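Local coordinates for AclR protein (Streptomyces galilaeus, PDB 2GEY) that is a putative hydroxylase of the SnoaL-like family and probably acts in the biosynthesis of aromatic polyketide antibiotics, at residues 73-84 / 98-109; 84-92 / 125-133. All coordinates share one frame; numbering follows the deposited sequence. Where two conformers were deposited one is given.

Contact 1: 73-84 / 98-109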
loop_
_atom_site.group_PDB
_atom_site.type_symbol
_atom_site.label_atom_id
_atom_site.label_comp_id
_atom_site.label_asym_id
_atom_site.label_seq_id
_atom_site.Cartn_x
_atom_site.Cartn_y
_atom_site.Cartn_z
ATOM N N ASP A 73 -19.049 -8.517 -6.157
ATOM C CA ASP A 73 -19.655 -7.191 -5.943
ATOM C C ASP A 73 -18.634 -6.111 -5.557
ATOM O O ASP A 73 -19.018 -5.009 -5.128
ATOM C CB ASP A 73 -20.775 -7.278 -4.888
ATOM C CG ASP A 73 -20.335 -7.952 -3.583
ATOM O OD1 ASP A 73 -19.154 -8.346 -3.438
ATOM O OD2 ASP A 73 -21.204 -8.112 -2.688
ATOM N N ARG A 74 -17.347 -6.411 -5.742
ATOM C CA ARG A 74 -16.280 -5.517 -5.338
ATOM C C ARG A 74 -15.484 -4.952 -6.515
ATOM O O ARG A 74 -15.392 -5.567 -7.581
ATOM C CB ARG A 74 -15.331 -6.248 -4.393
ATOM C CG ARG A 74 -15.943 -6.568 -3.044
ATOM C CD ARG A 74 -14.959 -7.283 -2.131
ATOM N NE ARG A 74 -14.718 -8.656 -2.570
ATOM C CZ ARG A 74 -13.526 -9.207 -2.832
ATOM N NH1 ARG A 74 -12.392 -8.536 -2.702
ATOM N NH2 ARG A 74 -13.478 -10.468 -3.227
ATOM N N VAL A 75 -14.898 -3.781 -6.284
ATOM C CA VAL A 75 -13.973 -3.148 -7.216
ATOM C C VAL A 75 -12.798 -2.612 -6.396
ATOM O O VAL A 75 -13.005 -2.112 -5.284
ATOM C CB VAL A 75 -14.636 -1.986 -7.983
ATOM C CG1 VAL A 75 -13.654 -1.379 -9.001
ATOM C CG2 VAL A 75 -15.917 -2.448 -8.675
ATOM N N ALA A 76 -11.585 -2.726 -6.934
ATOM C CA ALA A 76 -10.386 -2.156 -6.307
ATOM C C ALA A 76 -9.623 -1.308 -7.324
ATOM O O ALA A 76 -9.450 -1.716 -8.483
ATOM C CB ALA A 76 -9.485 -3.255 -5.766
ATOM N N LEU A 77 -9.168 -0.141 -6.882
ATOM C CA LEU A 77 -8.451 0.798 -7.731
ATOM C C LEU A 77 -7.134 1.121 -7.066
ATOM O O LEU A 77 -7.116 1.492 -5.890
ATOM C CB LEU A 77 -9.227 2.098 -7.904
ATOM C CG LEU A 77 -10.599 1.945 -8.570
ATOM C CD1 LEU A 77 -11.657 1.672 -7.519
ATOM C CD2 LEU A 77 -10.939 3.191 -9.339
ATOM N N ARG A 78 -6.054 0.983 -7.814
ATOM C CA ARG A 78 -4.745 1.438 -7.376
ATOM C C ARG A 78 -4.536 2.809 -8.016
ATOM O O ARG A 78 -4.548 2.944 -9.246
ATOM C CB ARG A 78 -3.654 0.454 -7.803
ATOM C CG ARG A 78 -2.255 0.873 -7.348
ATOM C CD ARG A 78 -1.249 -0.269 -7.423
ATOM N NE ARG A 78 -1.248 -0.921 -8.733
ATOM C CZ ARG A 78 -0.569 -0.497 -9.793
ATOM N NH1 ARG A 78 0.189 0.576 -9.737
ATOM N NH2 ARG A 78 -0.644 -1.166 -10.924
ATOM N N ILE A 79 -4.338 3.809 -7.167
ATOM C CA ILE A 79 -4.382 5.205 -7.567
ATOM C C ILE A 79 -3.135 5.951 -7.098
ATOM O O ILE A 79 -2.680 5.755 -5.970
ATOM C CB ILE A 79 -5.631 5.882 -6.969
ATOM C CG1 ILE A 79 -6.900 5.266 -7.574
ATOM C CG2 ILE A 79 -5.597 7.398 -7.186
ATOM C CD1 ILE A 79 -8.158 5.547 -6.803
ATOM N N THR A 80 -2.606 6.806 -7.968
ATOM C CA THR A 80 -1.561 7.749 -7.606
ATOM C C THR A 80 -2.166 9.145 -7.601
ATOM O O THR A 80 -2.825 9.547 -8.565
ATOM C CB THR A 80 -0.389 7.677 -8.593
ATOM O OG1 THR A 80 0.198 6.369 -8.518
ATOM C CG2 THR A 80 0.673 8.750 -8.272
ATOM N N VAL A 81 -1.967 9.859 -6.501
ATOM C CA VAL A 81 -2.449 11.229 -6.366
ATOM C C VAL A 81 -1.281 12.184 -6.533
ATOM O O VAL A 81 -0.203 11.955 -5.974
ATOM C CB VAL A 81 -3.104 11.478 -4.994
ATOM C CG1 VAL A 81 -3.650 12.907 -4.915
ATOM C CG2 VAL A 81 -4.213 10.464 -4.742
ATOM N N THR A 82 -1.492 13.241 -7.314
ATOM C CA THR A 82 -0.520 14.326 -7.438
ATOM C C THR A 82 -1.218 15.653 -7.210
ATOM O O THR A 82 -2.381 15.815 -7.567
ATOM C CB THR A 82 0.187 14.329 -8.801
ATOM O OG1 THR A 82 -0.773 14.415 -9.857
ATOM C CG2 THR A 82 1.006 13.059 -8.975
ATOM N N ALA A 83 -0.509 16.597 -6.604
ATOM C CA ALA A 83 -1.092 17.882 -6.271
ATOM C C ALA A 83 -0.014 18.890 -5.923
ATOM O O ALA A 83 1.170 18.556 -5.866
ATOM C CB ALA A 83 -2.035 17.727 -5.090
ATOM N N THR A 84 -0.451 20.120 -5.675
ATOM C CA THR A 84 0.408 21.153 -5.108
ATOM C C THR A 84 -0.058 21.415 -3.677
ATOM O O THR A 84 -1.262 21.433 -3.404
ATOM C CB THR A 84 0.322 22.458 -5.920
ATOM O OG1 THR A 84 0.384 22.151 -7.315
ATOM C CG2 THR A 84 1.467 23.361 -5.580
ATOM N N ARG A 98 5.064 20.557 -5.344
ATOM C CA ARG A 98 4.354 19.399 -5.872
ATOM C C ARG A 98 4.550 18.206 -4.943
ATOM O O ARG A 98 5.656 17.961 -4.450
ATOM C CB ARG A 98 4.840 19.043 -7.275
ATOM C CG ARG A 98 4.550 20.101 -8.323
ATOM C CD ARG A 98 3.056 20.203 -8.626
ATOM N NE ARG A 98 2.597 19.043 -9.382
ATOM C CZ ARG A 98 1.322 18.736 -9.621
ATOM N NH1 ARG A 98 0.327 19.489 -9.153
ATOM N NH2 ARG A 98 1.048 17.656 -10.338
ATOM N N VAL A 99 3.475 17.456 -4.728
ATOM C CA VAL A 99 3.493 16.305 -3.849
ATOM C C VAL A 99 2.784 15.149 -4.533
ATOM O O VAL A 99 2.073 15.349 -5.524
ATOM C CB VAL A 99 2.815 16.597 -2.489
ATOM C CG1 VAL A 99 3.514 17.763 -1.773
ATOM C CG2 VAL A 99 1.314 16.881 -2.655
ATOM N N SER A 100 2.989 13.956 -3.989
ATOM C CA SER A 100 2.333 12.747 -4.467
ATOM C C SER A 100 2.124 11.746 -3.336
ATOM O O SER A 100 2.836 11.757 -2.315
ATOM C CB SER A 100 3.148 12.098 -5.592
ATOM O OG SER A 100 4.398 11.625 -5.099
ATOM N N TRP A 101 1.138 10.878 -3.519
ATOM C CA TRP A 101 0.994 9.711 -2.679
ATOM C C TRP A 101 0.246 8.623 -3.441
ATOM O O TRP A 101 -0.134 8.816 -4.598
ATOM C CB TRP A 101 0.357 10.056 -1.318
ATOM C CG TRP A 101 -1.047 10.540 -1.331
ATOM C CD1 TRP A 101 -2.168 9.792 -1.150
ATOM C CD2 TRP A 101 -1.486 11.894 -1.475
ATOM N NE1 TRP A 101 -3.282 10.587 -1.193
ATOM C CE2 TRP A 101 -2.892 11.886 -1.385
ATOM C CE3 TRP A 101 -0.826 13.113 -1.669
ATOM C CZ2 TRP A 101 -3.655 13.052 -1.485
ATOM C CZ3 TRP A 101 -1.578 14.264 -1.777
ATOM C CH2 TRP A 101 -2.983 14.225 -1.685
ATOM N N HIS A 102 0.098 7.470 -2.810
ATOM C CA HIS A 102 -0.405 6.282 -3.490
ATOM C C HIS A 102 -1.390 5.605 -2.584
ATOM O O HIS A 102 -1.226 5.607 -1.365
ATOM C CB HIS A 102 0.752 5.338 -3.822
ATOM C CG HIS A 102 1.882 6.016 -4.530
ATOM N ND1 HIS A 102 1.916 6.173 -5.898
ATOM C CD2 HIS A 102 2.991 6.629 -4.052
ATOM C CE1 HIS A 102 3.007 6.836 -6.233
ATOM N NE2 HIS A 102 3.681 7.119 -5.133
ATOM N N LEU A 103 -2.433 5.030 -3.163
ATOM C CA LEU A 103 -3.426 4.331 -2.364
ATOM C C LEU A 103 -4.121 3.252 -3.170
ATOM O O LEU A 103 -4.081 3.269 -4.395
ATOM C CB LEU A 103 -4.448 5.331 -1.822
ATOM C CG LEU A 103 -5.156 6.187 -2.881
ATOM C CD1 LEU A 103 -6.495 5.599 -3.238
ATOM C CD2 LEU A 103 -5.319 7.621 -2.412
ATOM N N VAL A 104 -4.747 2.327 -2.458
ATOM C CA VAL A 104 -5.669 1.385 -3.053
ATOM C C VAL A 104 -6.999 1.589 -2.342
ATOM O O VAL A 104 -7.063 1.621 -1.107
ATOM C CB VAL A 104 -5.200 -0.083 -2.938
ATOM C CG1 VAL A 104 -6.302 -1.040 -3.432
ATOM C CG2 VAL A 104 -3.924 -0.289 -3.727
ATOM N N GLU A 105 -8.060 1.759 -3.125
ATOM C CA GLU A 105 -9.409 1.827 -2.588
ATOM C C GLU A 105 -10.153 0.583 -3.020
ATOM O O GLU A 105 -10.085 0.204 -4.183
ATOM C CB GLU A 105 -10.140 3.056 -3.121
ATOM C CG GLU A 105 -9.550 4.350 -2.590
ATOM C CD GLU A 105 -10.366 5.567 -2.924
ATOM O OE1 GLU A 105 -10.079 6.190 -3.976
ATOM O OE2 GLU A 105 -11.277 5.920 -2.130
ATOM N N GLU A 106 -10.871 -0.032 -2.087
ATOM C CA GLU A 106 -11.688 -1.191 -2.385
ATOM C C GLU A 106 -13.113 -0.847 -1.993
ATOM O O GLU A 106 -13.347 -0.321 -0.905
ATOM C CB GLU A 106 -11.171 -2.425 -1.644
ATOM C CG GLU A 106 -11.900 -3.718 -1.979
ATOM C CD GLU A 106 -11.374 -4.918 -1.216
ATOM O OE1 GLU A 106 -10.294 -4.828 -0.578
ATOM O OE2 GLU A 106 -12.040 -5.975 -1.270
ATOM N N LEU A 107 -14.056 -1.159 -2.879
ATOM C CA LEU A 107 -15.460 -0.810 -2.691
ATOM C C LEU A 107 -16.341 -2.027 -2.923
ATOM O O LEU A 107 -16.096 -2.801 -3.846
ATOM C CB LEU A 107 -15.873 0.292 -3.672
ATOM C CG LEU A 107 -15.167 1.649 -3.599
ATOM C CD1 LEU A 107 -15.776 2.583 -4.625
ATOM C CD2 LEU A 107 -15.246 2.262 -2.211
ATOM N N ARG A 108 -17.358 -2.195 -2.082
ATOM C CA ARG A 108 -18.361 -3.240 -2.274
ATOM C C ARG A 108 -19.708 -2.566 -2.519
ATOM O O ARG A 108 -20.084 -1.635 -1.792
ATOM C CB ARG A 108 -18.444 -4.185 -1.066
ATOM C CG ARG A 108 -19.359 -5.384 -1.325
ATOM C CD ARG A 108 -19.285 -6.411 -0.234
ATOM N NE ARG A 108 -20.029 -6.002 0.947
ATOM C CZ ARG A 108 -21.343 -6.152 1.113
ATOM N NH1 ARG A 108 -22.116 -6.664 0.159
ATOM N NH2 ARG A 108 -21.898 -5.762 2.251
ATOM N N PHE A 109 -20.430 -3.055 -3.529
ATOM C CA PHE A 109 -21.694 -2.464 -3.972
ATOM C C PHE A 109 -22.889 -3.330 -3.623
ATOM O O PHE A 109 -22.810 -4.554 -3.683
ATOM C CB PHE A 109 -21.697 -2.292 -5.494
ATOM C CG PHE A 109 -20.830 -1.167 -5.980
ATOM C CD1 PHE A 109 -19.453 -1.331 -6.069
ATOM C CD2 PHE A 109 -21.392 0.055 -6.345
ATOM C CE1 PHE A 109 -18.643 -0.290 -6.503
ATOM C CE2 PHE A 109 -20.591 1.094 -6.792
ATOM C CZ PHE A 109 -19.213 0.918 -6.863
HETATM O O HOH W 1 -23.657 -7.030 -3.023
HETATM O O HOH W 2 -1.562 16.608 -11.100
#

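Contact 2: 84-92 / 125-133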
loop_
_atom_site.group_PDB
_atom_site.type_symbol
_atom_site.label_atom_id
_atom_site.label_comp_id
_atom_site.label_asym_id
_atom_site.label_seq_id
_atom_site.Cartn_x
_atom_site.Cartn_y
_atom_site.Cartn_z
ATOM N N THR A 84 -0.451 20.120 -5.675
ATOM C CA THR A 84 0.408 21.153 -5.108
ATOM C C THR A 84 -0.058 21.415 -3.677
ATOM O O THR A 84 -1.262 21.433 -3.404
ATOM C CB THR A 84 0.322 22.458 -5.920
ATOM O OG1 THR A 84 0.384 22.151 -7.315
ATOM C CG2 THR A 84 1.467 23.361 -5.580
ATOM N N HIS A 85 0.893 21.627 -2.772
ATOM C CA HIS A 85 0.576 21.893 -1.374
ATOM C C HIS A 85 0.275 23.384 -1.203
ATOM O O HIS A 85 1.191 24.203 -1.071
ATOM C CB HIS A 85 1.726 21.443 -0.457
ATOM C CG HIS A 85 1.426 21.589 1.004
ATOM N ND1 HIS A 85 2.411 21.735 1.958
ATOM C CD2 HIS A 85 0.248 21.627 1.670
ATOM C CE1 HIS A 85 1.850 21.847 3.151
ATOM N NE2 HIS A 85 0.539 21.794 3.002
ATOM N N GLN A 86 -1.017 23.715 -1.221
ATOM C CA GLN A 86 -1.487 25.102 -1.202
ATOM C C GLN A 86 -2.160 25.506 0.109
ATOM O O GLN A 86 -2.290 26.701 0.385
ATOM C CB GLN A 86 -2.481 25.348 -2.346
ATOM C CG GLN A 86 -1.961 25.056 -3.749
ATOM C CD GLN A 86 -0.929 26.056 -4.258
ATOM O OE1 GLN A 86 -0.425 25.916 -5.374
ATOM N NE2 GLN A 86 -0.613 27.064 -3.455
ATOM N N GLY A 87 -2.599 24.535 0.905
ATOM C CA GLY A 87 -3.219 24.818 2.206
ATOM C C GLY A 87 -2.550 24.047 3.327
ATOM O O GLY A 87 -1.914 23.027 3.081
ATOM N N GLU A 88 -2.681 24.539 4.560
ATOM C CA GLU A 88 -2.065 23.869 5.701
ATOM C C GLU A 88 -2.535 22.415 5.780
ATOM O O GLU A 88 -3.711 22.111 5.580
ATOM C CB GLU A 88 -2.355 24.604 7.017
ATOM C CG GLU A 88 -1.467 24.150 8.185
ATOM C CD GLU A 88 -1.767 24.871 9.492
ATOM O OE1 GLU A 88 -1.796 24.202 10.548
ATOM O OE2 GLU A 88 -1.944 26.107 9.476
ATOM N N PHE A 89 -1.589 21.518 6.052
ATOM C CA PHE A 89 -1.880 20.099 6.159
ATOM C C PHE A 89 -0.976 19.454 7.202
ATOM O O PHE A 89 0.239 19.653 7.182
ATOM C CB PHE A 89 -1.692 19.414 4.804
ATOM C CG PHE A 89 -2.261 18.030 4.749
ATOM C CD1 PHE A 89 -3.633 17.832 4.814
ATOM C CD2 PHE A 89 -1.436 16.926 4.645
ATOM C CE1 PHE A 89 -4.168 16.557 4.771
ATOM C CE2 PHE A 89 -1.963 15.642 4.602
ATOM C CZ PHE A 89 -3.332 15.458 4.661
ATOM N N MET A 90 -1.583 18.685 8.108
ATOM C CA MET A 90 -0.880 18.044 9.225
ATOM C C MET A 90 0.009 19.018 9.995
ATOM O O MET A 90 1.113 18.669 10.412
ATOM C CB MET A 90 -0.039 16.869 8.729
ATOM C CG MET A 90 -0.818 15.823 7.974
ATOM S SD MET A 90 0.150 14.354 7.588
ATOM C CE MET A 90 1.669 15.052 6.977
ATOM N N GLY A 91 -0.479 20.244 10.171
ATOM C CA GLY A 91 0.250 21.275 10.894
ATOM C C GLY A 91 1.387 21.927 10.126
ATOM O O GLY A 91 2.106 22.752 10.680
ATOM N N VAL A 92 1.551 21.576 8.853
ATOM C CA VAL A 92 2.629 22.126 8.032
ATOM C C VAL A 92 2.086 23.199 7.095
ATOM O O VAL A 92 1.151 22.947 6.337
ATOM C CB VAL A 92 3.308 21.021 7.200
ATOM C CG1 VAL A 92 4.421 21.603 6.329
ATOM C CG2 VAL A 92 3.846 19.943 8.116
ATOM N N PRO A 125 5.658 9.342 0.615
ATOM C CA PRO A 125 6.278 10.408 -0.183
ATOM C C PRO A 125 5.806 11.804 0.227
ATOM O O PRO A 125 6.584 12.762 0.186
ATOM C CB PRO A 125 5.824 10.104 -1.621
ATOM C CG PRO A 125 5.232 8.763 -1.597
ATOM C CD PRO A 125 4.793 8.475 -0.208
ATOM N N LEU A 126 4.540 11.910 0.617
ATOM C CA LEU A 126 4.000 13.176 1.094
ATOM C C LEU A 126 4.609 13.554 2.436
ATOM O O LEU A 126 4.943 14.721 2.670
ATOM C CB LEU A 126 2.474 13.097 1.216
ATOM C CG LEU A 126 1.759 14.352 1.729
ATOM C CD1 LEU A 126 2.033 15.545 0.823
ATOM C CD2 LEU A 126 0.263 14.096 1.831
ATOM N N LEU A 127 4.753 12.571 3.320
ATOM C CA LEU A 127 5.354 12.821 4.630
ATOM C C LEU A 127 6.786 13.340 4.508
ATOM O O LEU A 127 7.203 14.198 5.292
ATOM C CB LEU A 127 5.307 11.570 5.509
ATOM C CG LEU A 127 3.905 11.118 5.931
ATOM C CD1 LEU A 127 3.946 9.687 6.461
ATOM C CD2 LEU A 127 3.301 12.064 6.962
ATOM N N VAL A 128 7.523 12.839 3.519
ATOM C CA VAL A 128 8.862 13.346 3.232
ATOM C C VAL A 128 8.796 14.808 2.766
ATOM O O VAL A 128 9.552 15.651 3.257
ATOM C CB VAL A 128 9.589 12.460 2.194
ATOM C CG1 VAL A 128 10.919 13.084 1.775
ATOM C CG2 VAL A 128 9.824 11.080 2.770
ATOM N N ARG A 129 7.884 15.107 1.839
ATOM C CA ARG A 129 7.729 16.467 1.309
ATOM C C ARG A 129 7.323 17.472 2.378
ATOM O O ARG A 129 7.733 18.639 2.335
ATOM C CB ARG A 129 6.707 16.498 0.170
ATOM C CG ARG A 129 7.216 15.922 -1.128
ATOM C CD ARG A 129 8.253 16.823 -1.802
ATOM N NE ARG A 129 9.370 16.007 -2.272
ATOM C CZ ARG A 129 10.582 15.933 -1.717
ATOM N NH1 ARG A 129 10.920 16.664 -0.656
ATOM N NH2 ARG A 129 11.481 15.118 -2.253
ATOM N N LEU A 130 6.528 17.018 3.340
ATOM C CA LEU A 130 6.103 17.867 4.441
ATOM C C LEU A 130 7.099 17.909 5.598
ATOM O O LEU A 130 6.845 18.583 6.596
ATOM C CB LEU A 130 4.741 17.411 4.957
ATOM C CG LEU A 130 3.610 17.557 3.941
ATOM C CD1 LEU A 130 2.325 17.117 4.556
ATOM C CD2 LEU A 130 3.485 18.974 3.435
ATOM N N GLY A 131 8.213 17.186 5.469
ATOM C CA GLY A 131 9.280 17.215 6.462
ATOM C C GLY A 131 9.032 16.369 7.698
ATOM O O GLY A 131 9.733 16.523 8.708
ATOM N N LYS A 132 8.047 15.478 7.630
ATOM C CA LYS A 132 7.718 14.601 8.753
ATOM C C LYS A 132 8.656 13.404 8.798
ATOM O O LYS A 132 8.848 12.799 9.855
ATOM C CB LYS A 132 6.279 14.100 8.646
ATOM C CG LYS A 132 5.221 15.190 8.642
ATOM C CD LYS A 132 5.181 15.934 9.967
ATOM C CE LYS A 132 3.869 16.682 10.144
ATOM N NZ LYS A 132 2.723 15.737 10.262
ATOM N N LEU A 133 9.194 13.042 7.635
ATOM C CA LEU A 133 10.219 12.010 7.525
ATOM C C LEU A 133 11.433 12.579 6.803
ATOM O O LEU A 133 11.296 13.466 5.964
ATOM C CB LEU A 133 9.695 10.810 6.742
ATOM C CG LEU A 133 8.505 10.076 7.354
ATOM C CD1 LEU A 133 7.987 9.035 6.385
ATOM C CD2 LEU A 133 8.883 9.440 8.683
#

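Contact 1: 73-84 / 98-109
Val81 and Trp101 form one rung of a long antiparallel ladder in which strands 74-84 and 98-109 run side by side, and their side chains share the face that also carries Ile79, Leu103 and Glu105. Val81 packs against one face of the indole. Its CB sits 3.6 Å from Trp101 CE2. CG1 goes over the six-membered ring in a CH-pi contact, 3.6 Å from its centroid. CG2 reaches Trp101 NE1 at 3.7 Å and also touches Leu103 CD2. Trp101 brings its ring under the valine because CG stands between its own backbone N and carbonyl carbon (chi1 65°).

The other face is mostly polar, with Ala76 and Val104 among its residues. His102 ND1 donates to Thr80 OG1 (3.1 Å), which also hydrogen-bonds Asp39 of the second subunit. Arg74 NH1 makes a salt bridge to Glu106 OE2 (3.0 Å); the oxygen lies close to the guanidinium plane, but the arginine comes from above the carboxylate plane. Glu106 OE1 forms a hydrogen bond with Ser67 and a salt bridge with Arg78, both of the second subunit.

Within the curved sheet of this NTF2-like alpha+beta fold, the pair lies between strands 62-71 and 113-122, with helix 124-129 covering its Trp101 end.

Contact 2: 84-92 / 125-133
Leu130, with CG anti to its carbonyl carbon (chi1 -64°), and Met90, whose chain bends at chi3 (-46°), bring their methyl ends together where a type I' beta turn, Phe89 to Val92, meets a Schellman motif. Gly131 provides the positive phi of that motif, which ends the helix containing residues 125-129; Lys132 N donates to Leu127 O and Gly131 N to Val128 O.

The two branches of Leu130 go to different partners. CD1 comes to the edge of the Phe89 ring, near its plane, 3.8 Å from CD2 of that ring, and is also touched by Met90 CE. CD2 approaches the His85 imidazole obliquely and lies 3.3 Å from ND1, a nitrogen buried here with no polar partner in the model. Leu126 CD2 adds a second apolar contact to Phe89, at CE2 (3.9 Å), and Phe58 meets the same ring edge-to-face.

Outside this apolar group, Val92 and Lys132 run past each other in opposite directions, with Val92 CG2 3.8 Å from Lys132 CE. The lysine chain, bent at chi2 and chi4, brings its ammonium alongside Met90 of the turn, where Lys132 NZ gives a weak hydrogen bond to Met90 O (3.3 Å). The packing is tight at the methionine methyl: Met90 CE is 3.4 Å from Leu127 CD2 and 3.2 Å from Leu130 CD1.

Both contacts are partly buried. Contact 1 is central and joins two sheet strands through a continuous backbone ladder, with a largely apolar face backed by a mostly polar one. Contact 2 is peripheral and smaller, and joins a loop to a helix end through mainly apolar side chains and one weak lysine hydrogen bond. They share Thr84, where strand 74-84 runs into the loop of contact 2, and that loop leads on toward strand 98-110. Leu126 ties them together: its CD1 packs on Val99 CB and its CD2 on Trp101 CE3. Both also touch the second subunit: contact 1 adds salt bridges and hydrogen bonds to its packing there, while contact 2 meets it by packing, as where Leu127 meets Leu133 of the second subunit.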